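Local coordinates for protein 1-pyrroline-5-carboxylate dehydrogenase (PDB 1UZB) that probably catalyses the NAD(P)+-dependent oxidation of glutamate semialdehyde, the open form of 1-pyrroline-5-carboxylate, to glutamate, as a member of the aldehyde dehydrogenase family, at residues Tyr122-Asn127 against Pro362-Glu367; Leu266-Ala271 against Ala285-Gly290; Ile295-Thr300 against Asp304-Gly309; Val407-Arg412 against Leu435-Asp440. One frame throughout, in Å; residues are numbered along the deposited sequence. Where two conformers were deposited one is given.

Contact 1 of 4, residues Tyr122-Asn127 against Pro362-Glu367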
# COMPACT_ATOMS: atom_id res chain seq x y z
N TYR A 122 21.51 -40.68 15.76
CA TYR A 122 22.71 -41.32 16.28
C TYR A 122 23.67 -40.44 17.06
O TYR A 122 24.24 -40.90 18.05
CB TYR A 122 23.47 -42.01 15.14
CG TYR A 122 22.78 -43.25 14.62
CD1 TYR A 122 22.35 -43.33 13.29
CD2 TYR A 122 22.54 -44.33 15.46
CE1 TYR A 122 21.70 -44.47 12.82
CE2 TYR A 122 21.89 -45.47 15.00
CZ TYR A 122 21.47 -45.53 13.68
OH TYR A 122 20.83 -46.66 13.22
N GLU A 123 23.87 -39.19 16.64
CA GLU A 123 24.82 -38.34 17.34
C GLU A 123 24.34 -37.66 18.62
O GLU A 123 25.12 -37.51 19.56
CB GLU A 123 25.40 -37.27 16.40
CG GLU A 123 26.65 -36.62 17.00
CD GLU A 123 27.33 -35.62 16.08
OE1 GLU A 123 28.54 -35.38 16.29
OE2 GLU A 123 26.66 -35.06 15.18
N VAL A 124 23.08 -37.23 18.65
CA VAL A 124 22.56 -36.58 19.85
C VAL A 124 21.35 -37.26 20.50
O VAL A 124 20.76 -36.72 21.43
CB VAL A 124 22.25 -35.08 19.61
CG1 VAL A 124 23.53 -34.34 19.23
CG2 VAL A 124 21.20 -34.91 18.54
N GLY A 125 20.99 -38.43 20.00
CA GLY A 125 19.89 -39.18 20.59
C GLY A 125 18.47 -38.69 20.46
O GLY A 125 17.66 -38.87 21.38
N LYS A 126 18.15 -38.06 19.34
CA LYS A 126 16.79 -37.60 19.11
C LYS A 126 16.00 -38.74 18.49
O LYS A 126 16.55 -39.51 17.70
CB LYS A 126 16.76 -36.42 18.14
CG LYS A 126 17.41 -35.17 18.67
CD LYS A 126 16.93 -33.93 17.94
CE LYS A 126 17.38 -32.69 18.68
NZ LYS A 126 16.78 -31.43 18.15
N ASN A 127 14.73 -38.88 18.86
CA ASN A 127 13.94 -39.92 18.23
C ASN A 127 13.63 -39.39 16.82
O ASN A 127 14.04 -38.28 16.47
CB ASN A 127 12.67 -40.27 19.04
CG ASN A 127 11.66 -39.14 19.13
OD1 ASN A 127 11.71 -38.17 18.38
ND2 ASN A 127 10.71 -39.29 20.06
N PRO A 362 18.30 -41.21 24.98
CA PRO A 362 19.20 -40.96 26.11
C PRO A 362 19.50 -39.47 26.22
O PRO A 362 19.22 -38.71 25.30
CB PRO A 362 20.44 -41.72 25.70
CG PRO A 362 20.50 -41.40 24.23
CD PRO A 362 19.06 -41.58 23.77
N VAL A 363 20.06 -39.05 27.35
CA VAL A 363 20.47 -37.65 27.45
C VAL A 363 21.76 -37.64 26.63
O VAL A 363 22.34 -38.69 26.35
CB VAL A 363 20.67 -37.18 28.92
CG1 VAL A 363 19.31 -37.12 29.61
CG2 VAL A 363 21.60 -38.11 29.66
N VAL A 364 22.21 -36.45 26.25
CA VAL A 364 23.36 -36.34 25.35
C VAL A 364 24.75 -36.83 25.72
O VAL A 364 25.51 -37.23 24.84
CB VAL A 364 23.47 -34.88 24.83
CG1 VAL A 364 24.23 -34.02 25.82
CG2 VAL A 364 24.13 -34.87 23.45
N SER A 365 25.10 -36.82 27.00
CA SER A 365 26.45 -37.24 27.38
C SER A 365 26.53 -37.73 28.81
O SER A 365 25.58 -37.59 29.57
CB SER A 365 27.42 -36.07 27.22
OG SER A 365 27.09 -35.05 28.15
N ALA A 366 27.68 -38.30 29.16
CA ALA A 366 27.90 -38.79 30.51
C ALA A 366 27.85 -37.64 31.51
O ALA A 366 27.30 -37.79 32.60
CB ALA A 366 29.25 -39.50 30.60
N GLU A 367 28.41 -36.49 31.14
CA GLU A 367 28.38 -35.35 32.05
C GLU A 367 26.96 -34.84 32.23
O GLU A 367 26.55 -34.49 33.33
CB GLU A 367 29.29 -34.22 31.55
CG GLU A 367 29.28 -32.98 32.45
CD GLU A 367 29.70 -33.27 33.89
OE1 GLU A 367 29.58 -32.35 34.73
OE2 GLU A 367 30.15 -34.40 34.19
O HOH W 1 26.29 -36.89 22.05
O HOH W 2 20.46 -36.59 24.08

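Contact 2 of 4, residues Leu266-Ala271 against Ala285-Gly290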
# COMPACT_ATOMS: atom_id res chain seq x y z
N LEU A 266 26.82 -15.43 30.30
CA LEU A 266 27.21 -14.31 31.14
C LEU A 266 28.67 -13.94 30.88
O LEU A 266 29.01 -12.76 30.79
CB LEU A 266 27.01 -14.67 32.62
CG LEU A 266 25.56 -14.78 33.08
CD1 LEU A 266 25.50 -15.38 34.48
CD2 LEU A 266 24.90 -13.40 33.07
N LYS A 267 29.53 -14.94 30.76
CA LYS A 267 30.94 -14.70 30.51
C LYS A 267 31.16 -14.04 29.15
O LYS A 267 31.97 -13.13 29.01
CB LYS A 267 31.73 -16.01 30.59
CG LYS A 267 31.78 -16.61 31.99
CD LYS A 267 32.55 -17.92 32.01
CE LYS A 267 32.59 -18.51 33.41
NZ LYS A 267 33.28 -19.84 33.44
N ILE A 268 30.42 -14.50 28.15
CA ILE A 268 30.53 -13.94 26.81
C ILE A 268 30.08 -12.48 26.77
O ILE A 268 30.75 -11.63 26.19
CB ILE A 268 29.71 -14.77 25.80
CG1 ILE A 268 30.39 -16.12 25.59
CG2 ILE A 268 29.57 -14.02 24.48
CD1 ILE A 268 29.59 -17.08 24.73
N TYR A 269 28.95 -12.18 27.41
CA TYR A 269 28.43 -10.82 27.42
C TYR A 269 29.39 -9.87 28.12
O TYR A 269 29.60 -8.74 27.67
CB TYR A 269 27.07 -10.78 28.11
CG TYR A 269 26.21 -9.63 27.67
CD1 TYR A 269 25.92 -8.58 28.55
CD2 TYR A 269 25.65 -9.60 26.40
CE1 TYR A 269 25.09 -7.53 28.16
CE2 TYR A 269 24.82 -8.56 26.00
CZ TYR A 269 24.54 -7.53 26.88
OH TYR A 269 23.68 -6.53 26.49
N GLU A 270 29.98 -10.33 29.21
CA GLU A 270 30.93 -9.51 29.95
C GLU A 270 32.17 -9.26 29.10
O GLU A 270 32.66 -8.14 29.00
CB GLU A 270 31.32 -10.20 31.26
CG GLU A 270 32.12 -9.30 32.20
CD GLU A 270 32.43 -9.95 33.52
OE1 GLU A 270 31.51 -10.50 34.15
OE2 GLU A 270 33.61 -9.90 33.94
N ALA A 271 32.68 -10.32 28.46
CA ALA A 271 33.86 -10.19 27.61
C ALA A 271 33.61 -9.27 26.42
O ALA A 271 34.48 -8.48 26.04
CB ALA A 271 34.31 -11.57 27.13
N ALA A 285 27.06 -8.60 20.99
CA ALA A 285 26.96 -9.98 21.46
C ALA A 285 25.49 -10.31 21.65
O ALA A 285 24.79 -9.64 22.41
CB ALA A 285 27.71 -10.14 22.77
N TYR A 286 25.04 -11.34 20.95
CA TYR A 286 23.66 -11.78 21.05
C TYR A 286 23.69 -13.13 21.74
O TYR A 286 24.43 -14.03 21.33
CB TYR A 286 23.05 -11.89 19.65
CG TYR A 286 23.69 -10.99 18.61
CD1 TYR A 286 24.76 -11.43 17.84
CD2 TYR A 286 23.22 -9.69 18.40
CE1 TYR A 286 25.36 -10.60 16.88
CE2 TYR A 286 23.81 -8.85 17.44
CZ TYR A 286 24.88 -9.32 16.69
OH TYR A 286 25.45 -8.52 15.72
N VAL A 287 22.93 -13.27 22.82
CA VAL A 287 22.92 -14.51 23.57
C VAL A 287 21.53 -15.02 23.92
O VAL A 287 20.64 -14.25 24.29
CB VAL A 287 23.74 -14.37 24.88
CG1 VAL A 287 25.16 -13.89 24.56
CG2 VAL A 287 23.05 -13.39 25.82
N GLU A 288 21.33 -16.33 23.76
CA GLU A 288 20.08 -17.00 24.11
C GLU A 288 20.58 -17.97 25.16
O GLU A 288 21.35 -18.89 24.85
CB GLU A 288 19.50 -17.74 22.90
CG GLU A 288 18.05 -18.21 23.06
CD GLU A 288 17.93 -19.66 23.51
OE1 GLU A 288 18.21 -19.97 24.69
OE2 GLU A 288 17.55 -20.50 22.66
N THR A 289 20.14 -17.77 26.40
CA THR A 289 20.64 -18.55 27.53
C THR A 289 19.73 -19.48 28.32
O THR A 289 19.95 -19.68 29.52
CB THR A 289 21.31 -17.58 28.52
OG1 THR A 289 20.46 -16.44 28.70
CG2 THR A 289 22.65 -17.11 27.97
N GLY A 290 18.73 -20.06 27.67
CA GLY A 290 17.86 -21.00 28.35
C GLY A 290 16.75 -20.42 29.20
O GLY A 290 16.47 -19.22 29.15

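Contact 3 of 4, residues Ile295-Thr300 against Asp304-Gly309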
# COMPACT_ATOMS: atom_id res chain seq x y z
N ILE A 295 4.22 -24.20 32.78
CA ILE A 295 2.91 -24.29 32.17
C ILE A 295 1.96 -24.20 33.36
O ILE A 295 2.11 -24.93 34.35
CB ILE A 295 2.65 -25.64 31.46
CG1 ILE A 295 3.46 -25.71 30.16
CG2 ILE A 295 1.15 -25.79 31.17
CD1 ILE A 295 3.35 -27.03 29.44
N ILE A 296 1.02 -23.27 33.27
CA ILE A 296 0.02 -23.07 34.31
C ILE A 296 -1.26 -23.74 33.84
O ILE A 296 -1.63 -23.62 32.67
CB ILE A 296 -0.33 -21.57 34.50
CG1 ILE A 296 0.88 -20.80 35.04
CG2 ILE A 296 -1.53 -21.43 35.43
CD1 ILE A 296 0.68 -19.30 35.06
N VAL A 297 -1.94 -24.44 34.74
CA VAL A 297 -3.22 -25.05 34.39
C VAL A 297 -4.21 -24.67 35.49
O VAL A 297 -3.91 -24.85 36.67
CB VAL A 297 -3.16 -26.59 34.31
CG1 VAL A 297 -4.51 -27.12 33.83
CG2 VAL A 297 -2.05 -27.03 33.37
N ASP A 298 -5.36 -24.10 35.12
CA ASP A 298 -6.35 -23.77 36.14
C ASP A 298 -7.52 -24.74 36.07
O ASP A 298 -7.55 -25.63 35.22
CB ASP A 298 -6.82 -22.30 36.06
CG ASP A 298 -7.60 -21.97 34.80
OD1 ASP A 298 -8.34 -22.84 34.29
OD2 ASP A 298 -7.50 -20.81 34.35
N GLU A 299 -8.49 -24.59 36.97
CA GLU A 299 -9.62 -25.50 37.03
C GLU A 299 -10.59 -25.51 35.86
O GLU A 299 -11.43 -26.41 35.76
CB GLU A 299 -10.40 -25.29 38.33
CG GLU A 299 -11.08 -23.93 38.44
CD GLU A 299 -11.84 -23.76 39.74
OE1 GLU A 299 -11.21 -23.87 40.81
OE2 GLU A 299 -13.06 -23.51 39.69
N THR A 300 -10.49 -24.53 34.97
CA THR A 300 -11.40 -24.46 33.82
C THR A 300 -10.84 -25.14 32.57
O THR A 300 -11.53 -25.24 31.56
CB THR A 300 -11.70 -23.00 33.43
OG1 THR A 300 -10.55 -22.43 32.78
CG2 THR A 300 -12.06 -22.18 34.65
N ASP A 304 -7.37 -33.26 30.03
CA ASP A 304 -6.72 -34.26 29.20
C ASP A 304 -5.81 -33.59 28.18
O ASP A 304 -4.69 -34.04 27.94
CB ASP A 304 -7.76 -35.14 28.49
CG ASP A 304 -8.55 -35.99 29.46
OD1 ASP A 304 -7.92 -36.59 30.36
OD2 ASP A 304 -9.79 -36.05 29.33
N LEU A 305 -6.30 -32.51 27.59
CA LEU A 305 -5.52 -31.76 26.61
C LEU A 305 -4.27 -31.21 27.31
O LEU A 305 -3.17 -31.27 26.76
CB LEU A 305 -6.33 -30.60 26.05
CG LEU A 305 -5.68 -29.83 24.90
CD1 LEU A 305 -5.75 -30.66 23.62
CD2 LEU A 305 -6.39 -28.50 24.71
N ALA A 306 -4.46 -30.69 28.51
CA ALA A 306 -3.35 -30.12 29.28
C ALA A 306 -2.29 -31.17 29.61
O ALA A 306 -1.11 -30.94 29.42
CB ALA A 306 -3.87 -29.49 30.56
N ALA A 307 -2.73 -32.32 30.11
CA ALA A 307 -1.78 -33.38 30.48
C ALA A 307 -0.93 -33.81 29.28
O ALA A 307 0.28 -34.02 29.41
CB ALA A 307 -2.54 -34.58 31.05
N GLU A 308 -1.56 -33.93 28.12
CA GLU A 308 -0.84 -34.33 26.91
C GLU A 308 0.21 -33.27 26.54
O GLU A 308 1.36 -33.60 26.26
CB GLU A 308 -1.84 -34.52 25.76
CG GLU A 308 -1.31 -35.23 24.53
CD GLU A 308 -0.31 -34.41 23.74
OE1 GLU A 308 -0.54 -33.19 23.59
OE2 GLU A 308 0.69 -34.98 23.26
N GLY A 309 -0.21 -32.00 26.55
CA GLY A 309 0.70 -30.91 26.22
C GLY A 309 1.84 -30.78 27.20
O GLY A 309 2.96 -30.42 26.82

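Contact 4 of 4, residues Val407-Arg412 against Leu435-Asp440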
# COMPACT_ATOMS: atom_id res chain seq x y z
N VAL A 407 6.51 -29.01 45.20
CA VAL A 407 7.80 -28.35 45.16
C VAL A 407 7.70 -26.87 45.54
O VAL A 407 6.87 -26.14 45.02
CB VAL A 407 8.43 -28.44 43.75
CG1 VAL A 407 9.80 -27.78 43.75
CG2 VAL A 407 8.53 -29.89 43.32
N PRO A 408 8.55 -26.42 46.48
CA PRO A 408 8.52 -25.01 46.88
C PRO A 408 8.97 -24.16 45.70
O PRO A 408 9.93 -24.51 45.02
CB PRO A 408 9.51 -24.96 48.04
CG PRO A 408 9.41 -26.32 48.64
CD PRO A 408 9.38 -27.21 47.41
N PRO A 409 8.28 -23.04 45.44
CA PRO A 409 8.65 -22.17 44.32
C PRO A 409 10.12 -21.75 44.27
O PRO A 409 10.67 -21.56 43.19
CB PRO A 409 7.71 -20.98 44.49
CG PRO A 409 6.49 -21.59 45.09
CD PRO A 409 7.08 -22.53 46.13
N LYS A 410 10.75 -21.59 45.43
CA LYS A 410 12.14 -21.17 45.47
C LYS A 410 13.16 -22.29 45.62
O LYS A 410 14.35 -22.04 45.82
CB LYS A 410 12.33 -20.12 46.57
CG LYS A 410 11.54 -18.84 46.32
CD LYS A 410 11.81 -17.78 47.38
CE LYS A 410 10.98 -16.53 47.13
NZ LYS A 410 11.28 -15.90 45.82
N ALA A 411 12.70 -23.54 45.52
CA ALA A 411 13.60 -24.68 45.62
C ALA A 411 14.55 -24.66 44.42
O ALA A 411 14.20 -24.12 43.37
CB ALA A 411 12.81 -25.97 45.61
N ARG A 412 15.74 -25.22 44.57
CA ARG A 412 16.68 -25.23 43.47
C ARG A 412 16.10 -25.89 42.21
O ARG A 412 16.31 -25.40 41.10
CB ARG A 412 17.98 -25.94 43.87
CG ARG A 412 18.72 -25.24 45.00
CD ARG A 412 20.08 -25.88 45.22
NE ARG A 412 20.92 -25.77 44.03
CZ ARG A 412 22.07 -26.43 43.86
NH1 ARG A 412 22.77 -26.27 42.75
NH2 ARG A 412 22.51 -27.25 44.81
N LEU A 435 0.50 -16.91 38.37
CA LEU A 435 1.30 -15.96 37.59
C LEU A 435 2.49 -15.46 38.40
O LEU A 435 3.58 -15.28 37.86
CB LEU A 435 0.43 -14.78 37.14
CG LEU A 435 -0.56 -15.07 36.02
CD1 LEU A 435 -1.49 -13.87 35.84
CD2 LEU A 435 0.18 -15.38 34.73
N GLU A 436 2.28 -15.23 39.69
CA GLU A 436 3.36 -14.76 40.56
C GLU A 436 4.49 -15.79 40.58
O GLU A 436 5.66 -15.43 40.41
CB GLU A 436 2.84 -14.53 41.98
CG GLU A 436 1.96 -13.29 42.12
CD GLU A 436 1.34 -13.17 43.50
OE1 GLU A 436 0.72 -12.12 43.78
OE2 GLU A 436 1.48 -14.12 44.31
N VAL A 437 4.13 -17.05 40.78
CA VAL A 437 5.12 -18.12 40.81
C VAL A 437 5.77 -18.28 39.44
O VAL A 437 6.98 -18.49 39.33
CB VAL A 437 4.47 -19.46 41.24
CG1 VAL A 437 5.44 -20.62 41.05
CG2 VAL A 437 4.05 -19.37 42.70
N ALA A 438 4.97 -18.17 38.38
CA ALA A 438 5.49 -18.31 37.03
C ALA A 438 6.57 -17.27 36.75
O ALA A 438 7.62 -17.58 36.18
CB ALA A 438 4.36 -18.18 36.02
N ASN A 439 6.32 -16.03 37.16
CA ASN A 439 7.27 -14.94 36.93
C ASN A 439 8.47 -14.91 37.86
O ASN A 439 9.49 -14.31 37.53
CB ASN A 439 6.56 -13.59 37.01
CG ASN A 439 5.67 -13.32 35.82
OD1 ASN A 439 6.03 -13.62 34.68
ND2 ASN A 439 4.50 -12.75 36.07
N ASP A 440 8.35 -15.56 39.01
CA ASP A 440 9.42 -15.53 39.99
C ASP A 440 10.59 -16.49 39.77
O ASP A 440 10.79 -17.43 40.54
CB ASP A 440 8.86 -15.70 41.40
CG ASP A 440 9.90 -15.44 42.48
OD1 ASP A 440 10.84 -14.66 42.23
OD2 ASP A 440 9.76 -16.00 43.59

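Contact 1 of 4, residues Tyr122-Asn127 against Pro362-Glu367
V124 and V364 meet through small apolar parts: CG2 of V364 comes within 4.3 Å of CB of V124, so one methyl rests beside the branch point of the other valine. With CG1 of V364 at chi1 84°, CG2 falls roughly opposite the backbone N, on the side of V124, and two short branched side chains suit a buried meeting of two backbones whose CA atoms are only 5.6 Å apart here. Next to this pair, the ring of P362 offers CD to the carbonyl O of G125 at 3.9 Å. Glycine fits G125 twice over: phi is positive (70°), and a beta carbon would lie only 3.0 Å from CG of P362. No direct hydrogen bond joins the segments, and water does the polar work. One water donates to V124 O and to P362 O, at 2.7 Å each, and satisfies both; a second lies 2.8 Å from E123 O and 2.9 Å from V364 O, but which of its possible acceptors it serves at a given moment is open. P362 O also accepts from Q318 NE2, and V364 N donates to Q320 OE1. Around the contact, Y122 packs on helix 17-32, E123 takes the backbone N atoms of V214 and V215 at the start of helix 213-226, and the hydroxyl of S365 N-caps helix 366-379 by binding the backbone N of Q368.

Contact 2 of 4, residues Leu266-Ala271 against Ala285-Gly290
Y269 and A285 bring their CA atoms to 6.2 Å, the nearest CA pair between 266-271 and 285-290, and the alternation of strand 284-288 turns A285 and V287 to the helix and Y286 away from it. The small A285 admits the aromatic ring: CD2 of Y269 lies 4.2 Å from CB of A285, while CE2 of Y269 stands 3.7 Å from the carbonyl O of A285. That oxygen sits at the ring edge, close to the ring plane, where the slightly positive C-H rim would suit it. With CG anti to the backbone N (chi1 -155°), the ring swings out from the helix, across its axis, so that its edge comes beside A285. The Y269 hydroxyl bonds to K283 O of the second subunit, and its ring meets F282 of that subunit edge to face, so this residue also serves the subunit interface. One residue back, I268 points toward the strand and sets CG2 at 4.4 Å from CG1 of V287, beta-branched packing that continues onto F258 and I180. The helix follows strand 255-259, parallel neighbour of 284-288, so this is the packing of a beta-alpha-beta crossover, consistent with the Rossmann-like dinucleotide-binding domain of aldehyde dehydrogenases.

Contact 3 of 4, residues Ile295-Thr300 against Asp304-Gly309
V297 straddles A306 with its two methyls: CG1 lies 4.1 Å and CG2 4.2 Å from CB of A306, so the alanine methyl sits almost evenly across the valine fork. This follows from the V297 torsion, which puts CG1 anti to the backbone N (chi1 -175°) with CG2 beside that N. An alanine suits the helix here because its short side chain lets the backbone come to 7.2 Å between the CA atoms of V297 and A306. Two residues earlier on the strand, I295 also points to the helix and extends CD1 to 4.3 Å from the carbonyl O of G309, a position where the helix has no side chain. The helix thus lies on strand 293-297 as the connection of a beta-alpha-beta unit that returns in strand 325-331, the parallel neighbour in the seven-stranded sheet. Y450 of strand 446-450, on the other flank, packs against I295, V297 and A306, while V338 of helix 332-346 adds to the cover of V297. Beyond the strand, D298 shapes the turn leading to the helix. Its OD1 accepts from the backbone N of T300 at 2.8 Å, making an Asx turn, and from T300 OG1 at 2.7 Å; the amide comes on the anti side and the hydroxyl on the syn side, both tilted from the carboxylate plane. OD2 of D298 bonds to S451 OG and H456 ND1.

Contact 4 of 4, residues Val407-Arg412 against Leu435-Asp440
The carboxylate of D440 is met on the syn side of OD2 by NZ of K410, 2.7 Å away, in a hydrogen-bonded salt bridge; the P409 ring turns its CB and CG atoms to V437. P409 and K410 are the two central residues of a type I beta turn, P408 to A411, closed by A411 N to P408 O and laid against the C-terminal end of helix 431-439 at the surface of the domain built on the seven-stranded sheet. Proline suits the second place of such a turn, since its ring fixes phi near the value required. P409 CB faces V437 CG1, and P409 CG faces V437 CG2, each at 4.1 Å, the two side chains crossing obliquely. V437 also packs on I426, continuing this apolar patch onto strand 422-428. K410 runs extended until its last torsion (chi4 -61°) bends NZ to D440, and the two side chains cross at about a right angle. The lysine may also ease the placing of an anion beside a helix C terminus. Were D440 replaced by an alanine, the ammonium group of K410 would probably lose its mate and the lysine chain be freer to turn. NE2 of Q415 also links the two segments, donating to the backbone oxygens of both P409 and D440.

From the N terminus, contact 1 opens at the end of helix 113-124 and closes a loop of more than 230 residues at the start of helix 366-379. Within that loop lie contacts 2 and 3, in series: each is a short closure inside its own beta-alpha-beta unit, and between them the chain leaves strand 284-288 of one sheet for strand 293-297 of the seven-stranded sheet. Contact 4 follows once contact 1 has closed, tying the loop after strand 402-405 to helix 431-439. No two contacts cross. Contacts 3 and 4 alone touch: I296 CD1 packs against A438 CB and L435 CD2, joining strand to helix.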